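Local structure of 450aa long hypothetical fmu protein (Pyrococcus horikoshii, 2YXL) at residues Ile67-Lys72 / Glu147-Glu152; Gly226-Asp231 / Gly239-Gln244; Glu370-Ala375 / Lys399-Phe404; Ala17-Ile22 / Trp112-Phe117; Ser343-Ile346 / Glu351-Trp354. The protein probably methylates cytosine in RNA at carbon 5, drawing the methyl group from S-adenosyl-L-methionine. All coordinates share one frame; numbering follows the deposited sequence.

Contact 1: residues Ile67-Lys72 / Glu147-Glu152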
# COMPACT_ATOMS: atom_id res chain seq x y z
N ILE A 67 11.77 -4.75 -16.22
CA ILE A 67 11.64 -6.15 -16.63
C ILE A 67 10.82 -6.26 -17.93
O ILE A 67 11.22 -6.97 -18.86
CB ILE A 67 11.03 -7.01 -15.48
CG1 ILE A 67 12.07 -7.22 -14.37
CG2 ILE A 67 10.52 -8.35 -16.00
CD1 ILE A 67 11.52 -7.74 -13.05
N ASP A 68 9.70 -5.54 -17.99
CA ASP A 68 8.84 -5.52 -19.17
C ASP A 68 9.56 -5.03 -20.43
O ASP A 68 9.39 -5.61 -21.50
CB ASP A 68 7.57 -4.69 -18.91
CG ASP A 68 6.59 -5.37 -17.94
OD1 ASP A 68 6.82 -6.55 -17.55
OD2 ASP A 68 5.59 -4.73 -17.57
N LYS A 69 10.36 -3.97 -20.29
CA LYS A 69 11.18 -3.47 -21.40
C LYS A 69 12.15 -4.53 -21.93
O LYS A 69 12.40 -4.59 -23.14
CB LYS A 69 11.96 -2.22 -21.01
CG LYS A 69 11.13 -0.95 -20.95
CD LYS A 69 12.02 0.29 -20.88
CE LYS A 69 11.29 1.47 -20.25
NZ LYS A 69 10.06 1.86 -21.02
N VAL A 70 12.69 -5.35 -21.03
CA VAL A 70 13.56 -6.46 -21.42
C VAL A 70 12.76 -7.53 -22.16
O VAL A 70 13.20 -8.03 -23.21
CB VAL A 70 14.30 -7.09 -20.19
CG1 VAL A 70 14.98 -8.40 -20.58
CG2 VAL A 70 15.30 -6.10 -19.61
N ILE A 71 11.59 -7.87 -21.63
CA ILE A 71 10.70 -8.84 -22.28
C ILE A 71 10.36 -8.41 -23.70
O ILE A 71 10.38 -9.23 -24.62
CB ILE A 71 9.42 -9.12 -21.44
CG1 ILE A 71 9.80 -9.80 -20.11
CG2 ILE A 71 8.45 -10.00 -22.22
CD1 ILE A 71 8.67 -9.89 -19.10
N LYS A 72 10.09 -7.12 -23.89
CA LYS A 72 9.79 -6.57 -25.22
C LYS A 72 10.96 -6.73 -26.20
O LYS A 72 10.74 -7.02 -27.37
CB LYS A 72 9.35 -5.10 -25.12
CG LYS A 72 8.95 -4.49 -26.47
CD LYS A 72 8.56 -3.03 -26.34
CE LYS A 72 8.27 -2.44 -27.71
NZ LYS A 72 7.65 -1.08 -27.60
N GLU A 147 20.68 8.06 -21.68
CA GLU A 147 20.89 8.73 -20.41
C GLU A 147 19.61 8.61 -19.58
O GLU A 147 19.65 8.60 -18.35
CB GLU A 147 21.25 10.20 -20.65
CG GLU A 147 22.12 10.82 -19.56
CD GLU A 147 22.93 12.00 -20.07
OE1 GLU A 147 23.16 12.10 -21.29
OE2 GLU A 147 23.35 12.83 -19.23
N LEU A 148 18.48 8.51 -20.27
CA LEU A 148 17.17 8.27 -19.66
C LEU A 148 17.06 6.85 -19.11
O LEU A 148 16.58 6.65 -17.99
CB LEU A 148 16.05 8.56 -20.67
CG LEU A 148 14.58 8.35 -20.26
CD1 LEU A 148 13.71 9.43 -20.85
CD2 LEU A 148 14.07 6.96 -20.66
N GLU A 149 17.50 5.87 -19.90
CA GLU A 149 17.48 4.47 -19.48
C GLU A 149 18.44 4.21 -18.32
O GLU A 149 18.15 3.41 -17.43
CB GLU A 149 17.79 3.53 -20.65
CG GLU A 149 16.66 3.39 -21.65
CD GLU A 149 16.81 2.19 -22.57
OE1 GLU A 149 17.92 1.96 -23.10
OE2 GLU A 149 15.81 1.47 -22.78
N GLU A 150 19.58 4.90 -18.33
CA GLU A 150 20.56 4.83 -17.25
C GLU A 150 19.97 5.40 -15.96
O GLU A 150 20.17 4.85 -14.87
CB GLU A 150 21.83 5.58 -17.63
CG GLU A 150 23.10 5.12 -16.92
CD GLU A 150 23.70 3.86 -17.53
OE1 GLU A 150 24.81 3.95 -18.09
OE2 GLU A 150 23.06 2.79 -17.46
N LEU A 151 19.23 6.50 -16.09
CA LEU A 151 18.55 7.15 -14.97
C LEU A 151 17.46 6.26 -14.38
O LEU A 151 17.37 6.12 -13.16
CB LEU A 151 17.96 8.49 -15.42
CG LEU A 151 17.04 9.28 -14.49
CD1 LEU A 151 17.83 10.06 -13.44
CD2 LEU A 151 16.16 10.22 -15.30
N GLU A 152 16.65 5.66 -15.24
CA GLU A 152 15.56 4.79 -14.82
C GLU A 152 16.05 3.55 -14.08
O GLU A 152 15.38 3.06 -13.17
CB GLU A 152 14.69 4.37 -16.01
CG GLU A 152 13.79 5.48 -16.56
CD GLU A 152 12.78 4.97 -17.58
OE1 GLU A 152 11.67 5.55 -17.65
OE2 GLU A 152 13.08 4.00 -18.31
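Two carboxylates, those of Glu149 and Glu152, are the flat groups here, and each offers Lys69 one oxygen. OE2 of Glu152 lies 3.7 Å from CE of Lys69, while the other oxygen, OE1, accepts a hydrogen bond from Ser159 N. Glu149 is more distant, its OE2 standing 4.4 Å from CD of Lys69. The lysine reaches across from helix 47-75 toward helix 147-155, and its side chain crosses that of Glu152 at about a right angle. A bend at the last torsion (chi4 -60°) turns the ammonium group, so that the aliphatic carbons of the lysine are what touch the two acids. NZ of Lys69 remains 4.6 Å from OE2 of Glu152, too long for a salt bridge. The backbones are well separated, with CA of Lys69 10.3 Å from CA of Glu149, and the contact buries little surface. On the preceding residue, Asp68 makes a salt bridge with Arg91 of helix 84-99. One positive charge thus faces two negative ones without direct pairing; the attraction between these two helices is probably long-range and weak, and the firmer hold on Glu152 is its bond to Ser159.

Contact 2: residues Gly226-Asp231 / Gly239-Gln244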
# COMPACT_ATOMS: atom_id res chain seq x y z
N GLY A 226 9.02 -9.59 9.19
CA GLY A 226 8.39 -10.71 8.50
C GLY A 226 9.32 -11.91 8.32
O GLY A 226 10.51 -11.81 8.62
N PRO A 227 8.78 -13.04 7.83
CA PRO A 227 7.38 -13.22 7.47
C PRO A 227 6.49 -13.53 8.67
O PRO A 227 6.93 -14.17 9.63
CB PRO A 227 7.42 -14.41 6.51
CG PRO A 227 8.60 -15.21 6.94
CD PRO A 227 9.57 -14.26 7.59
N TYR A 228 5.24 -13.07 8.61
CA TYR A 228 4.29 -13.28 9.69
C TYR A 228 2.92 -13.68 9.14
O TYR A 228 2.30 -12.93 8.38
CB TYR A 228 4.17 -12.02 10.55
CG TYR A 228 3.32 -12.18 11.79
CD1 TYR A 228 3.84 -12.79 12.93
CD2 TYR A 228 2.01 -11.72 11.83
CE1 TYR A 228 3.08 -12.94 14.08
CE2 TYR A 228 1.23 -11.87 12.97
CZ TYR A 228 1.77 -12.48 14.09
OH TYR A 228 1.01 -12.62 15.23
N ASN A 229 2.46 -14.86 9.53
CA ASN A 229 1.17 -15.38 9.09
C ASN A 229 0.03 -14.85 9.95
O ASN A 229 -0.09 -15.18 11.14
CB ASN A 229 1.20 -16.92 9.10
CG ASN A 229 0.05 -17.53 8.29
OD1 ASN A 229 -0.05 -18.75 8.19
ND2 ASN A 229 -0.80 -16.68 7.73
N PHE A 230 -0.82 -14.02 9.34
CA PHE A 230 -1.93 -13.37 10.04
C PHE A 230 -3.15 -14.27 10.24
O PHE A 230 -3.88 -14.11 11.23
CB PHE A 230 -2.34 -12.08 9.33
CG PHE A 230 -1.39 -10.93 9.55
CD1 PHE A 230 -0.47 -10.57 8.57
CD2 PHE A 230 -1.42 -10.21 10.74
CE1 PHE A 230 0.41 -9.51 8.77
CE2 PHE A 230 -0.54 -9.14 10.95
CZ PHE A 230 0.37 -8.79 9.96
N ASP A 231 -3.39 -15.20 9.32
CA ASP A 231 -4.55 -16.10 9.42
C ASP A 231 -4.32 -17.33 10.31
O ASP A 231 -5.18 -18.21 10.40
CB ASP A 231 -5.10 -16.50 8.03
CG ASP A 231 -4.01 -16.90 7.05
OD1 ASP A 231 -3.19 -16.04 6.68
OD2 ASP A 231 -3.99 -18.08 6.63
N GLY A 239 -8.54 -10.08 17.34
CA GLY A 239 -8.74 -8.66 17.05
C GLY A 239 -7.90 -7.73 17.90
O GLY A 239 -8.32 -6.61 18.21
N LYS A 240 -6.72 -8.20 18.28
CA LYS A 240 -5.80 -7.41 19.11
C LYS A 240 -4.89 -6.53 18.26
O LYS A 240 -4.39 -5.51 18.75
CB LYS A 240 -4.96 -8.33 20.00
CG LYS A 240 -5.77 -9.12 21.03
CD LYS A 240 -4.87 -9.98 21.91
CE LYS A 240 -5.68 -10.73 22.95
NZ LYS A 240 -4.84 -11.65 23.75
N ILE A 241 -4.68 -6.91 17.00
CA ILE A 241 -3.80 -6.19 16.08
C ILE A 241 -4.38 -6.01 14.68
O ILE A 241 -5.16 -6.85 14.20
CB ILE A 241 -2.40 -6.86 15.96
CG1 ILE A 241 -2.51 -8.29 15.43
CG2 ILE A 241 -1.65 -6.81 17.29
CD1 ILE A 241 -1.27 -8.80 14.73
N ILE A 242 -4.00 -4.92 14.02
CA ILE A 242 -4.41 -4.62 12.65
C ILE A 242 -3.24 -4.01 11.88
O ILE A 242 -2.46 -3.24 12.44
CB ILE A 242 -5.67 -3.69 12.62
CG1 ILE A 242 -6.17 -3.49 11.18
CG2 ILE A 242 -5.39 -2.35 13.33
CD1 ILE A 242 -7.57 -2.89 11.07
N VAL A 243 -3.11 -4.36 10.60
CA VAL A 243 -2.04 -3.82 9.76
C VAL A 243 -2.32 -2.35 9.44
O VAL A 243 -3.32 -2.02 8.80
CB VAL A 243 -1.86 -4.62 8.43
CG1 VAL A 243 -0.73 -4.04 7.59
CG2 VAL A 243 -1.59 -6.09 8.72
N GLN A 244 -1.43 -1.47 9.89
CA GLN A 244 -1.54 -0.04 9.63
C GLN A 244 -0.16 0.62 9.72
O GLN A 244 0.62 0.32 10.62
CB GLN A 244 -2.51 0.64 10.61
CG GLN A 244 -2.70 2.13 10.36
CD GLN A 244 -3.72 2.79 11.28
OE1 GLN A 244 -3.55 2.82 12.50
NE2 GLN A 244 -4.77 3.35 10.69
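Ile241 sets its CD1 methyl against the rims of two touching rings, those of Phe230 and Tyr228. The methyl meets Phe230 at the ring edge, near its plane, 3.9 Å from CE2, and lies 4.3 Å from CE2 of Tyr228. It gets there because CG1 sits between the backbone N and the carbonyl carbon (chi1 60°), with CD1 extended beyond it. Two residues along strand 241-243, CG2 of Val243 bears on the far end of the Phe230 ring, 3.6 Å from CZ, with CE1 and CE2 little farther. Both strand residues point toward the loop, whereas Ile242 between them points away. The rings also fit each other: CD2 of Tyr228 stands over the centre of one face of Phe230. Phe236 meets the Phe230 ring edge-to-face, and Ile187 and Ile189 of the neighbouring strand 186-191 touch it too. An alanine in place of Phe230 would probably open a gap beside Val243 and leave CD1 of Ile241 without most of its support from this loop. The hydroxyls of Tyr228 and Ser233 share a hydrogen bond. Between these two segments of the ferredoxin-like domain the contact is apolar, resting on ring against methyl, with no polar bond to fix its direction.

Contact 3: residues Glu370-Ala375 / Lys399-Phe404; sequences ELLESA and KNIRWF
Asn400 is the first residue of helix 398-407 to meet helix 361-376, and it does so with its backbone: its O lies 3.6 Å from CD2 of Leu372. Its amide is engaged elsewhere, OD1 accepting a hydrogen bond from Arg369 NE. Ile401 starts out pointing away, but a fold at chi2 (-52°) brings CD1 round to 4.4 Å from the same Leu372 CD2. Trp403 flanks the interface and forms a cation-pi pair with Arg369. Phe404 closes the contact. With CG anti to the backbone N, its ring is carried to Leu372, where CD2 of Phe404 lies 3.4 Å from CG of Leu372. The ring edge at CE2 of Phe404 meets the backbone O of Leu372, which lies near the ring plane. Leu372 carries the contact from the first helix, resting among Asn400, Ile401 and Phe404, and no hydrogen bond crosses. The segment axes approach to 11.0 Å and cross at -44°. Both helices pack on strand 383-389, Leu372 and Ile401 touching Tyr387 and Phe404 touching Leu385. Helix 361-376 is the connection of a beta-alpha-beta crossover from strand 331-337 to strand 383-389, and turns Leu371 to the bound sinefungin; helix 398-407 also reaches strand 441-447, through Ile401 and Phe404.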
# COMPACT_ATOMS: atom_id res chain seq x y z
N GLU A 370 -14.45 17.24 -4.65
CA GLU A 370 -15.90 17.06 -4.49
C GLU A 370 -16.27 16.26 -3.23
O GLU A 370 -17.38 16.40 -2.71
CB GLU A 370 -16.57 16.51 -5.76
CG GLU A 370 -16.12 15.12 -6.20
CD GLU A 370 -16.50 14.81 -7.64
OE1 GLU A 370 -16.58 15.74 -8.47
OE2 GLU A 370 -16.72 13.61 -7.95
N LEU A 371 -15.34 15.44 -2.75
CA LEU A 371 -15.49 14.81 -1.44
C LEU A 371 -15.23 15.85 -0.35
O LEU A 371 -15.90 15.87 0.69
CB LEU A 371 -14.56 13.61 -1.28
CG LEU A 371 -14.82 12.37 -2.14
CD1 LEU A 371 -13.66 11.39 -2.01
CD2 LEU A 371 -16.13 11.69 -1.78
N LEU A 372 -14.26 16.74 -0.62
CA LEU A 372 -13.89 17.82 0.28
C LEU A 372 -15.03 18.82 0.48
O LEU A 372 -15.26 19.29 1.60
CB LEU A 372 -12.64 18.54 -0.26
CG LEU A 372 -11.60 19.16 0.66
CD1 LEU A 372 -11.32 18.33 1.91
CD2 LEU A 372 -10.31 19.39 -0.13
N GLU A 373 -15.74 19.12 -0.61
CA GLU A 373 -16.93 19.97 -0.56
C GLU A 373 -18.07 19.27 0.19
O GLU A 373 -18.84 19.91 0.91
CB GLU A 373 -17.39 20.37 -1.97
CG GLU A 373 -18.42 21.51 -1.99
CD GLU A 373 -19.11 21.67 -3.34
OE1 GLU A 373 -18.52 21.29 -4.38
OE2 GLU A 373 -20.25 22.18 -3.36
N SER A 374 -18.16 17.96 -0.00
CA SER A 374 -19.13 17.13 0.72
C SER A 374 -18.78 17.06 2.21
O SER A 374 -19.68 17.04 3.06
CB SER A 374 -19.20 15.73 0.11
OG SER A 374 -20.31 14.96 0.69
N ALA A 375 -17.48 17.04 2.52
CA ALA A 375 -17.00 17.03 3.90
C ALA A 375 -17.31 18.35 4.61
O ALA A 375 -17.82 18.34 5.73
CB ALA A 375 -15.50 16.73 3.95
N LYS A 399 -2.35 21.87 -3.13
CA LYS A 399 -3.19 22.48 -4.15
C LYS A 399 -4.67 22.36 -3.80
O LYS A 399 -5.43 23.32 -3.93
CB LYS A 399 -2.90 21.84 -5.51
CG LYS A 399 -3.73 22.37 -6.68
CD LYS A 399 -3.52 21.48 -7.89
CE LYS A 399 -4.04 22.11 -9.16
NZ LYS A 399 -3.54 21.39 -10.36
N ASN A 400 -5.08 21.17 -3.34
CA ASN A 400 -6.47 20.91 -2.95
C ASN A 400 -6.91 21.66 -1.69
O ASN A 400 -8.11 21.91 -1.50
CB ASN A 400 -6.71 19.41 -2.79
CG ASN A 400 -7.01 18.72 -4.10
OD1 ASN A 400 -7.16 19.35 -5.15
ND2 ASN A 400 -7.12 17.39 -4.05
N ILE A 401 -5.96 22.01 -0.83
CA ILE A 401 -6.25 22.75 0.40
C ILE A 401 -6.32 24.26 0.13
O ILE A 401 -7.21 24.94 0.66
CB ILE A 401 -5.25 22.41 1.54
CG1 ILE A 401 -5.32 20.91 1.89
CG2 ILE A 401 -5.51 23.26 2.80
CD1 ILE A 401 -6.73 20.37 2.17
N ARG A 402 -5.41 24.77 -0.69
CA ARG A 402 -5.44 26.17 -1.12
C ARG A 402 -6.75 26.51 -1.82
O ARG A 402 -7.30 27.59 -1.63
CB ARG A 402 -4.26 26.50 -2.03
CG ARG A 402 -2.95 26.75 -1.29
CD ARG A 402 -1.93 27.42 -2.20
NE ARG A 402 -0.58 27.35 -1.64
CZ ARG A 402 0.27 26.34 -1.85
NH1 ARG A 402 1.48 26.37 -1.30
NH2 ARG A 402 -0.09 25.30 -2.59
N TRP A 403 -7.24 25.56 -2.63
CA TRP A 403 -8.55 25.68 -3.27
C TRP A 403 -9.67 25.71 -2.23
O TRP A 403 -10.58 26.53 -2.31
CB TRP A 403 -8.78 24.53 -4.26
CG TRP A 403 -10.18 24.47 -4.79
CD1 TRP A 403 -10.69 25.18 -5.85
CD2 TRP A 403 -11.26 23.67 -4.29
NE1 TRP A 403 -12.02 24.87 -6.03
CE2 TRP A 403 -12.39 23.95 -5.09
CE3 TRP A 403 -11.38 22.75 -3.23
CZ2 TRP A 403 -13.63 23.33 -4.87
CZ3 TRP A 403 -12.61 22.14 -3.02
CH2 TRP A 403 -13.72 22.44 -3.84
N PHE A 404 -9.58 24.81 -1.25
CA PHE A 404 -10.58 24.68 -0.20
C PHE A 404 -10.69 25.96 0.64
O PHE A 404 -11.79 26.38 1.00
CB PHE A 404 -10.27 23.47 0.69
CG PHE A 404 -11.36 23.14 1.67
CD1 PHE A 404 -11.29 23.57 2.99
CD2 PHE A 404 -12.47 22.39 1.28
CE1 PHE A 404 -12.29 23.27 3.90
CE2 PHE A 404 -13.48 22.08 2.18
CZ PHE A 404 -13.39 22.52 3.49

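Contact 4: residues Ala17-Ile22 / Trp112-Phe117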
# COMPACT_ATOMS: atom_id res chain seq x y z
N ALA A 17 4.98 -21.05 -7.06
CA ALA A 17 4.53 -20.09 -6.05
C ALA A 17 4.68 -18.62 -6.47
O ALA A 17 3.70 -17.87 -6.39
CB ALA A 17 5.23 -20.35 -4.71
N ILE A 18 5.87 -18.21 -6.91
CA ILE A 18 6.07 -16.81 -7.30
C ILE A 18 5.33 -16.47 -8.58
O ILE A 18 4.85 -15.35 -8.73
CB ILE A 18 7.56 -16.37 -7.50
CG1 ILE A 18 8.53 -17.53 -7.37
CG2 ILE A 18 7.90 -15.16 -6.61
CD1 ILE A 18 8.82 -18.19 -8.69
N ILE A 19 5.26 -17.43 -9.51
CA ILE A 19 4.51 -17.23 -10.74
C ILE A 19 3.05 -16.92 -10.41
O ILE A 19 2.50 -15.93 -10.90
CB ILE A 19 4.61 -18.44 -11.71
CG1 ILE A 19 6.05 -18.59 -12.22
CG2 ILE A 19 3.64 -18.27 -12.90
CD1 ILE A 19 6.33 -19.89 -12.97
N GLU A 20 2.44 -17.74 -9.55
CA GLU A 20 1.06 -17.52 -9.13
C GLU A 20 0.91 -16.22 -8.33
O GLU A 20 -0.09 -15.51 -8.48
CB GLU A 20 0.50 -18.73 -8.36
CG GLU A 20 -0.94 -18.54 -7.85
CD GLU A 20 -1.87 -19.71 -8.15
OE1 GLU A 20 -3.10 -19.49 -8.19
OE2 GLU A 20 -1.39 -20.85 -8.35
N ALA A 21 1.91 -15.89 -7.51
CA ALA A 21 1.88 -14.65 -6.73
C ALA A 21 1.97 -13.42 -7.63
O ALA A 21 1.27 -12.43 -7.40
CB ALA A 21 3.00 -14.64 -5.69
N ILE A 22 2.84 -13.49 -8.63
CA ILE A 22 3.02 -12.41 -9.59
C ILE A 22 1.78 -12.27 -10.48
O ILE A 22 1.35 -11.15 -10.78
CB ILE A 22 4.32 -12.59 -10.42
CG1 ILE A 22 5.57 -12.47 -9.53
CG2 ILE A 22 4.40 -11.61 -11.58
CD1 ILE A 22 5.71 -11.14 -8.77
N TRP A 112 11.20 -26.84 -16.94
CA TRP A 112 10.26 -27.95 -16.96
C TRP A 112 9.02 -27.75 -16.10
O TRP A 112 7.90 -28.02 -16.55
CB TRP A 112 10.97 -29.27 -16.61
CG TRP A 112 12.06 -29.59 -17.58
CD1 TRP A 112 13.40 -29.45 -17.39
CD2 TRP A 112 11.89 -30.08 -18.92
NE1 TRP A 112 14.08 -29.83 -18.52
CE2 TRP A 112 13.18 -30.22 -19.47
CE3 TRP A 112 10.78 -30.41 -19.71
CZ2 TRP A 112 13.39 -30.68 -20.78
CZ3 TRP A 112 10.99 -30.87 -21.00
CH2 TRP A 112 12.29 -31.00 -21.52
N LYS A 113 9.19 -27.26 -14.87
CA LYS A 113 8.07 -27.15 -13.94
C LYS A 113 7.22 -25.89 -14.16
O LYS A 113 6.01 -25.92 -13.97
CB LYS A 113 8.53 -27.25 -12.48
CG LYS A 113 9.63 -28.28 -12.22
CD LYS A 113 9.24 -29.71 -12.61
CE LYS A 113 8.60 -30.48 -11.47
NZ LYS A 113 8.35 -31.90 -11.86
N ALA A 114 7.87 -24.79 -14.56
CA ALA A 114 7.17 -23.54 -14.86
C ALA A 114 6.38 -23.64 -16.15
O ALA A 114 5.23 -23.20 -16.22
CB ALA A 114 8.15 -22.37 -14.93
N SER A 115 7.00 -24.22 -17.18
CA SER A 115 6.35 -24.46 -18.46
C SER A 115 5.10 -25.29 -18.28
O SER A 115 4.05 -24.99 -18.85
CB SER A 115 7.30 -25.17 -19.42
OG SER A 115 8.37 -24.32 -19.80
N ASP A 116 5.21 -26.35 -17.48
CA ASP A 116 4.11 -27.26 -17.23
C ASP A 116 2.99 -26.60 -16.43
O ASP A 116 1.81 -26.80 -16.73
CB ASP A 116 4.60 -28.51 -16.50
CG ASP A 116 3.61 -29.65 -16.55
OD1 ASP A 116 2.88 -29.79 -17.56
OD2 ASP A 116 3.55 -30.43 -15.57
N PHE A 117 3.38 -25.80 -15.44
CA PHE A 117 2.43 -25.14 -14.56
C PHE A 117 1.53 -24.14 -15.31
O PHE A 117 0.31 -24.16 -15.13
CB PHE A 117 3.15 -24.45 -13.39
CG PHE A 117 2.24 -23.68 -12.47
CD1 PHE A 117 2.40 -22.30 -12.31
CD2 PHE A 117 1.22 -24.31 -11.77
CE1 PHE A 117 1.57 -21.57 -11.46
CE2 PHE A 117 0.38 -23.60 -10.92
CZ PHE A 117 0.55 -22.23 -10.76
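Within the all-helical N-terminal part of the chain, helix 12-24 packs on helix 104-121 through Ile19 and Glu20 on one side, Ala114 and Phe117 on the other. Ile19 uses two branches. Its CD1 reaches 3.6 Å from the CB of Ala114, and its CG2 lies 4.2 Å from CE1 of Phe117, at the edge of the ring and near its plane. The phenyl ring comes from the opposite direction, so that the isoleucine and the phenylalanine slide past each other. Phe117 keeps CG anti to the backbone N (chi1 177°), which aims the ring at helix 12-24. There it meets Glu20: OE2 lies in the ring plane at its edge, 3.4 Å from CZ of Phe117, with the carboxylate turned 43° from the ring. Such an edge carries the partial positive charge of the ring hydrogens and is likely to suit a carboxylate oxygen. The glutamate's main partner is Arg121, which makes a salt bridge with OE1, so this buried charge is matched from the same helix that supplies Phe117. The two segments run at 41° to each other, their axes 11.0 Å apart at the nearest. Helix 84-99 covers a neighbouring face, with Val92 on Ile19 and Trp85 on Glu20. The arrangement belongs to a helical bundle, consistent with the NusB-like N-terminal domain of the bacterial Fmu/RsmB relatives.

Contact 5: residues Ser343-Ile346 / Glu351-Trp354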
# COMPACT_ATOMS: atom_id res chain seq x y z
N SER A 343 1.02 7.30 -4.32
CA SER A 343 2.43 7.49 -4.69
C SER A 343 3.39 7.44 -3.50
O SER A 343 4.56 7.06 -3.65
CB SER A 343 2.61 8.81 -5.44
OG SER A 343 2.13 9.90 -4.66
N GLY A 344 2.89 7.81 -2.32
CA GLY A 344 3.69 7.74 -1.10
C GLY A 344 3.90 6.33 -0.58
O GLY A 344 4.68 6.12 0.34
N THR A 345 3.20 5.36 -1.17
CA THR A 345 3.27 3.98 -0.72
C THR A 345 4.14 3.08 -1.62
O THR A 345 4.10 1.86 -1.50
CB THR A 345 1.86 3.35 -0.52
OG1 THR A 345 1.22 3.17 -1.78
CG2 THR A 345 1.00 4.24 0.36
N ILE A 346 4.93 3.69 -2.50
CA ILE A 346 5.73 2.92 -3.47
C ILE A 346 6.89 2.10 -2.87
O ILE A 346 7.52 1.31 -3.58
CB ILE A 346 6.20 3.77 -4.69
CG1 ILE A 346 7.11 4.93 -4.26
CG2 ILE A 346 5.00 4.24 -5.52
CD1 ILE A 346 7.96 5.48 -5.39
N GLU A 351 5.19 -1.97 -7.06
CA GLU A 351 4.69 -2.00 -8.44
C GLU A 351 3.85 -0.77 -8.83
O GLU A 351 3.72 -0.48 -10.02
CB GLU A 351 3.93 -3.30 -8.73
CG GLU A 351 2.53 -3.41 -8.12
CD GLU A 351 2.52 -3.96 -6.70
OE1 GLU A 351 3.52 -3.79 -5.96
OE2 GLU A 351 1.50 -4.55 -6.32
N LEU A 352 3.33 -0.06 -7.84
CA LEU A 352 2.51 1.13 -8.08
C LEU A 352 3.23 2.22 -8.87
O LEU A 352 2.60 2.93 -9.66
CB LEU A 352 1.94 1.70 -6.77
CG LEU A 352 0.81 0.91 -6.10
CD1 LEU A 352 0.29 1.64 -4.88
CD2 LEU A 352 -0.34 0.63 -7.07
N ARG A 353 4.54 2.32 -8.67
CA ARG A 353 5.36 3.29 -9.40
C ARG A 353 5.26 3.10 -10.92
O ARG A 353 5.45 4.05 -11.68
CB ARG A 353 6.82 3.23 -8.94
CG ARG A 353 7.60 2.01 -9.42
CD ARG A 353 8.96 1.89 -8.77
NE ARG A 353 8.88 1.59 -7.35
CZ ARG A 353 9.92 1.58 -6.52
NH1 ARG A 353 9.74 1.30 -5.23
NH2 ARG A 353 11.14 1.85 -6.97
N TRP A 354 4.95 1.88 -11.35
CA TRP A 354 4.84 1.56 -12.78
C TRP A 354 3.41 1.65 -13.30
O TRP A 354 3.20 1.89 -14.49
CB TRP A 354 5.45 0.19 -13.07
CG TRP A 354 6.89 0.11 -12.68
CD1 TRP A 354 7.42 -0.56 -11.61
CD2 TRP A 354 8.00 0.74 -13.34
NE1 TRP A 354 8.78 -0.39 -11.56
CE2 TRP A 354 9.16 0.41 -12.61
CE3 TRP A 354 8.11 1.55 -14.47
CZ2 TRP A 354 10.43 0.85 -12.99
CZ3 TRP A 354 9.38 2.00 -14.84
CH2 TRP A 354 10.52 1.65 -14.10
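The chain doubles back after a short 3-10 turn at 343-344, bringing CA of Ile346 within 5.9 Å of CA of Leu352 in helix 352-355. Arg353 ties the two ends together: its NH1 donates a hydrogen bond of 2.8 Å to the backbone O of Ile346. The bond is moderately bent, 149° at the hydrogen. The oxygen lies near the guanidinium plane, while the donor stands 41° above the plane of the carbonyl. Over one face of the guanidinium, offset toward its rim, sits CD1 of Ile346; the other branch, CG2, lies 4.0 Å from CB of Arg353 and 4.2 Å from CB of Leu352. CD1 of Leu352 in turn touches OG1 of Thr345 at 3.6 Å, a hydroxyl hydrogen-bonded to Ser342 O. All three guanidinium nitrogens are used: NH1 also binds Val180 O, NH2 binds Asn181 OD1 and Leu156 O, and NE binds Pro350 O. A leucine in place of Arg353 would probably leave the Ile346 carbonyl without this donor and lose the polar bonds to Val180 O and Asn181 OD1 of helix 173-181. Thr345 touches Cys390, the predicted nucleophile, and Gly344 shares a backbone hydrogen bond with that residue. A loop following strand 331-337 and lying against the predicted nucleophilic cysteine is consistent with the active site of RsmB/NOP RNA methyltransferases.

Overall arrangement
Contacts 3, 4 and 5 are buried, whereas contacts 1 and 2 are only partly so. Contacts 3 and 4 are both helix pairs crossing at similar angles, yet their centres lie about 46 Å apart, one in the methyltransferase fold and the other in the N-terminal helices. Contact 1 also joins helices, but at the surface, with loosely matched charges in place of the mainly apolar packing of those two. Contact 2 belongs to the ferredoxin-like sheet and is wholly apolar. Contact 5, nearest to the middle of the chain, has the one hydrogen bond that crosses any of the five; its centre is about 17 Å from that of contact 1, and helix 47-75 supplies one side of contact 1 and also touches residues of contact 5.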